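Long-range contact in PrgX (Enterococcus faecalis, PDB 2AWI), which serves as the receptor for the peptide sex pheromone cCF10 and probably binds DNA as a repressor regulating conjugation: residues 103-114 / 130-141. The protein carries 1 engineered substitution. Numbering follows the deposited sequence.
Sequences RLTSLQYFSIYL and FNKTITSDLKHL
The ring of F110 is sandwiched between the side chain of L114 from its own helix, displaced toward the rim of one face, and the methyl CD1 of L141 on the other. That methyl forms a CH-pi contact, 3.5 Å from the centroid of the F110 ring and almost straight above it, while I134 CD1 meets the ring edge. Helices 107-122 and 128-142 are neighbours in an antiparallel helical hairpin of the TPR-like C-terminal region, their axes 156° apart over the paired segments. A second aromatic, Y113, carries R103 CD over the centre of one ring face, 3.4 Å above the plane, and sets its OH at the edge of the F130 ring, 3.4 Å from F130 CD1. With CG anti to the backbone nitrogen (chi1 166°), Y113 leans toward the facing helix and brings its hydroxyl to a bridging water.

R103, extended from CG to NE, passes across Y113 and presents NE and NH2 to the carboxylate of D137, one nitrogen to each oxygen, in a bidentate salt bridge. R103 NE lies a short 2.5 Å from D137 OD1, which sits near the guanidinium plane, whereas the nitrogen is tilted out of the carboxylate plane. R103 NH2 reaches the syn lone pair of D137 OD2 at 3.0 Å, a more bent bond of 138°. The remaining nitrogen, NH1, forms a salt bridge with E100, which ties helix 92-102 into the same cluster. Toward the C-terminal end of segment 130-141, L141 CD2 touches L107 CD2 and L141 CG meets L104 CD2, while L104 CD1 lies over one face of the H140 imidazole.

T133 OG1, also hydrogen-bonded to the backbone oxygen of T129, lies 2.7 Å from the water, which donates to D137 OD1 at 2.8 Å and completes the link to Y113 OH.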
# COMPACT_ATOMS: atom_id res chain seq x y z
N ARG A 103 10.92 -50.57 -12.98
CA ARG A 103 9.93 -49.57 -12.60
C ARG A 103 8.68 -50.06 -11.87
O ARG A 103 7.95 -49.25 -11.30
CB ARG A 103 9.51 -48.75 -13.82
CG ARG A 103 8.68 -49.52 -14.82
CD ARG A 103 8.32 -48.67 -16.02
NE ARG A 103 7.33 -49.34 -16.86
CZ ARG A 103 7.52 -50.51 -17.45
NH1 ARG A 103 8.68 -51.14 -17.32
NH2 ARG A 103 6.54 -51.06 -18.16
N LEU A 104 8.42 -51.36 -11.88
CA LEU A 104 7.23 -51.87 -11.21
C LEU A 104 7.57 -52.77 -10.02
O LEU A 104 6.67 -53.32 -9.38
CB LEU A 104 6.35 -52.65 -12.20
CG LEU A 104 5.78 -51.88 -13.39
CD1 LEU A 104 4.93 -52.81 -14.25
CD2 LEU A 104 4.95 -50.71 -12.90
N THR A 105 8.86 -52.90 -9.74
CA THR A 105 9.33 -53.72 -8.62
C THR A 105 8.63 -53.28 -7.34
O THR A 105 8.24 -54.11 -6.51
CB THR A 105 10.86 -53.54 -8.42
OG1 THR A 105 11.54 -53.88 -9.64
CG2 THR A 105 11.36 -54.43 -7.29
N SER A 106 8.46 -51.97 -7.19
CA SER A 106 7.81 -51.40 -6.03
C SER A 106 7.37 -49.98 -6.35
O SER A 106 7.83 -49.39 -7.33
CB SER A 106 8.76 -51.38 -4.83
OG SER A 106 9.81 -50.43 -5.01
N LEU A 107 6.49 -49.44 -5.52
CA LEU A 107 6.01 -48.08 -5.70
C LEU A 107 7.18 -47.11 -5.67
O LEU A 107 7.15 -46.09 -6.36
CB LEU A 107 4.99 -47.74 -4.62
CG LEU A 107 3.72 -48.60 -4.66
CD1 LEU A 107 2.85 -48.27 -3.46
CD2 LEU A 107 2.97 -48.36 -5.96
N GLN A 108 8.20 -47.41 -4.89
CA GLN A 108 9.36 -46.53 -4.82
C GLN A 108 10.04 -46.49 -6.18
O GLN A 108 10.21 -45.41 -6.75
CB GLN A 108 10.35 -47.03 -3.75
CG GLN A 108 9.85 -46.83 -2.33
CD GLN A 108 9.82 -45.36 -1.92
OE1 GLN A 108 9.08 -44.97 -1.02
NE2 GLN A 108 10.64 -44.55 -2.58
N TYR A 109 10.40 -47.65 -6.71
CA TYR A 109 11.04 -47.71 -8.03
C TYR A 109 10.18 -47.05 -9.10
O TYR A 109 10.71 -46.45 -10.04
CB TYR A 109 11.35 -49.16 -8.42
CG TYR A 109 12.66 -49.65 -7.86
CD1 TYR A 109 13.87 -49.11 -8.29
CD2 TYR A 109 12.70 -50.62 -6.86
CE1 TYR A 109 15.09 -49.52 -7.74
CE2 TYR A 109 13.90 -51.04 -6.30
CZ TYR A 109 15.09 -50.49 -6.75
OH TYR A 109 16.28 -50.88 -6.18
N PHE A 110 8.87 -47.16 -8.98
CA PHE A 110 8.03 -46.51 -9.98
C PHE A 110 8.26 -45.02 -9.86
O PHE A 110 8.44 -44.33 -10.86
CB PHE A 110 6.55 -46.82 -9.77
CG PHE A 110 5.68 -46.35 -10.90
CD1 PHE A 110 5.90 -46.81 -12.19
CD2 PHE A 110 4.66 -45.43 -10.68
CE1 PHE A 110 5.13 -46.36 -13.25
CE2 PHE A 110 3.87 -44.97 -11.74
CZ PHE A 110 4.11 -45.44 -13.02
N SER A 111 8.25 -44.52 -8.63
CA SER A 111 8.46 -43.10 -8.36
C SER A 111 9.81 -42.65 -8.93
O SER A 111 9.91 -41.58 -9.51
CB SER A 111 8.40 -42.83 -6.86
OG SER A 111 8.42 -41.44 -6.59
N ILE A 112 10.83 -43.48 -8.77
CA ILE A 112 12.15 -43.14 -9.29
C ILE A 112 12.08 -43.10 -10.82
O ILE A 112 12.61 -42.18 -11.45
CB ILE A 112 13.20 -44.18 -8.86
CG1 ILE A 112 13.40 -44.12 -7.34
CG2 ILE A 112 14.51 -43.92 -9.57
CD1 ILE A 112 14.28 -45.23 -6.80
N TYR A 113 11.41 -44.09 -11.38
CA TYR A 113 11.22 -44.21 -12.83
C TYR A 113 10.67 -42.91 -13.41
O TYR A 113 11.21 -42.38 -14.38
CB TYR A 113 10.26 -45.36 -13.12
CG TYR A 113 9.72 -45.38 -14.53
CD1 TYR A 113 10.55 -45.71 -15.61
CD2 TYR A 113 8.39 -45.05 -14.79
CE1 TYR A 113 10.06 -45.72 -16.91
CE2 TYR A 113 7.89 -45.06 -16.09
CZ TYR A 113 8.73 -45.39 -17.15
OH TYR A 113 8.24 -45.40 -18.43
N LEU A 114 9.58 -42.41 -12.83
CA LEU A 114 8.97 -41.16 -13.31
C LEU A 114 9.97 -40.02 -13.15
O LEU A 114 9.84 -38.97 -13.79
CB LEU A 114 7.68 -40.86 -12.53
CG LEU A 114 6.54 -41.86 -12.70
CD1 LEU A 114 5.37 -41.50 -11.78
CD2 LEU A 114 6.10 -41.89 -14.16
N PHE A 130 7.99 -44.94 -22.70
CA PHE A 130 7.07 -44.29 -21.77
C PHE A 130 5.62 -44.35 -22.25
O PHE A 130 4.79 -45.03 -21.66
CB PHE A 130 7.47 -42.83 -21.54
CG PHE A 130 6.59 -42.10 -20.56
CD1 PHE A 130 6.50 -42.54 -19.24
CD2 PHE A 130 5.86 -40.99 -20.96
CE1 PHE A 130 5.67 -41.88 -18.32
CE2 PHE A 130 5.03 -40.32 -20.06
CZ PHE A 130 4.94 -40.77 -18.73
N ASN A 131 5.33 -43.63 -23.34
CA ASN A 131 3.98 -43.61 -23.89
C ASN A 131 3.46 -45.00 -24.22
O ASN A 131 2.25 -45.24 -24.18
CB ASN A 131 3.94 -42.74 -25.16
CG ASN A 131 3.90 -41.26 -24.85
OD1 ASN A 131 3.74 -40.44 -25.76
ND2 ASN A 131 4.05 -40.91 -23.58
N LYS A 132 4.37 -45.91 -24.56
CA LYS A 132 3.98 -47.27 -24.90
C LYS A 132 3.57 -48.13 -23.70
O LYS A 132 2.89 -49.14 -23.86
CB LYS A 132 5.11 -47.98 -25.65
CG LYS A 132 5.07 -47.87 -27.18
CD LYS A 132 5.30 -46.45 -27.70
CE LYS A 132 4.01 -45.64 -27.77
NZ LYS A 132 3.04 -46.21 -28.74
N THR A 133 3.96 -47.73 -22.49
CA THR A 133 3.63 -48.53 -21.32
C THR A 133 2.97 -47.81 -20.15
O THR A 133 2.44 -48.46 -19.24
CB THR A 133 4.89 -49.23 -20.75
OG1 THR A 133 5.76 -48.24 -20.17
CG2 THR A 133 5.65 -49.95 -21.87
N ILE A 134 2.97 -46.48 -20.16
CA ILE A 134 2.42 -45.74 -19.03
C ILE A 134 0.99 -46.11 -18.64
O ILE A 134 0.74 -46.45 -17.48
CB ILE A 134 2.52 -44.21 -19.25
CG1 ILE A 134 2.20 -43.48 -17.93
CG2 ILE A 134 1.58 -43.75 -20.35
CD1 ILE A 134 3.10 -43.87 -16.76
N THR A 135 0.06 -46.04 -19.58
CA THR A 135 -1.33 -46.37 -19.28
C THR A 135 -1.45 -47.76 -18.67
O THR A 135 -2.22 -47.97 -17.74
CB THR A 135 -2.20 -46.29 -20.55
OG1 THR A 135 -2.30 -44.93 -20.99
CG2 THR A 135 -3.60 -46.83 -20.28
N SER A 136 -0.68 -48.69 -19.20
CA SER A 136 -0.67 -50.07 -18.72
C SER A 136 -0.05 -50.20 -17.32
O SER A 136 -0.46 -51.06 -16.54
CB SER A 136 0.10 -50.94 -19.71
OG SER A 136 0.39 -52.21 -19.15
N ASP A 137 0.94 -49.37 -17.03
CA ASP A 137 1.59 -49.39 -15.72
C ASP A 137 0.63 -48.88 -14.66
O ASP A 137 0.45 -49.51 -13.62
CB ASP A 137 2.84 -48.51 -15.73
CG ASP A 137 3.97 -49.10 -16.57
OD1 ASP A 137 4.98 -48.40 -16.77
OD2 ASP A 137 3.84 -50.26 -17.03
N LEU A 138 -0.01 -47.75 -14.92
CA LEU A 138 -0.93 -47.17 -13.95
C LEU A 138 -2.06 -48.11 -13.57
O LEU A 138 -2.42 -48.22 -12.40
CB LEU A 138 -1.48 -45.83 -14.47
CG LEU A 138 -0.41 -44.76 -14.78
CD1 LEU A 138 -1.10 -43.44 -15.06
CD2 LEU A 138 0.55 -44.61 -13.60
N LYS A 139 -2.61 -48.81 -14.57
CA LYS A 139 -3.69 -49.77 -14.33
C LYS A 139 -3.15 -50.91 -13.47
O LYS A 139 -3.79 -51.33 -12.50
CB LYS A 139 -4.22 -50.32 -15.65
CG LYS A 139 -5.11 -49.36 -16.42
CD LYS A 139 -5.58 -49.98 -17.72
CE LYS A 139 -6.63 -49.12 -18.41
NZ LYS A 139 -6.15 -47.74 -18.71
N HIS A 140 -1.97 -51.40 -13.82
CA HIS A 140 -1.36 -52.48 -13.08
C HIS A 140 -1.13 -52.12 -11.61
O HIS A 140 -1.27 -52.96 -10.72
CB HIS A 140 -0.04 -52.87 -13.73
CG HIS A 140 0.71 -53.93 -13.00
ND1 HIS A 140 1.41 -53.68 -11.83
CD2 HIS A 140 0.86 -55.25 -13.24
CE1 HIS A 140 1.95 -54.80 -11.40
NE2 HIS A 140 1.64 -55.77 -12.24
N LEU A 141 -0.79 -50.86 -11.35
CA LEU A 141 -0.54 -50.41 -10.00
C LEU A 141 -1.79 -49.98 -9.23
O LEU A 141 -1.88 -50.21 -8.03
CB LEU A 141 0.44 -49.23 -10.00
CG LEU A 141 1.85 -49.50 -10.53
CD1 LEU A 141 2.57 -48.17 -10.75
CD2 LEU A 141 2.61 -50.39 -9.56
O HOH W 1 5.43 -46.19 -18.42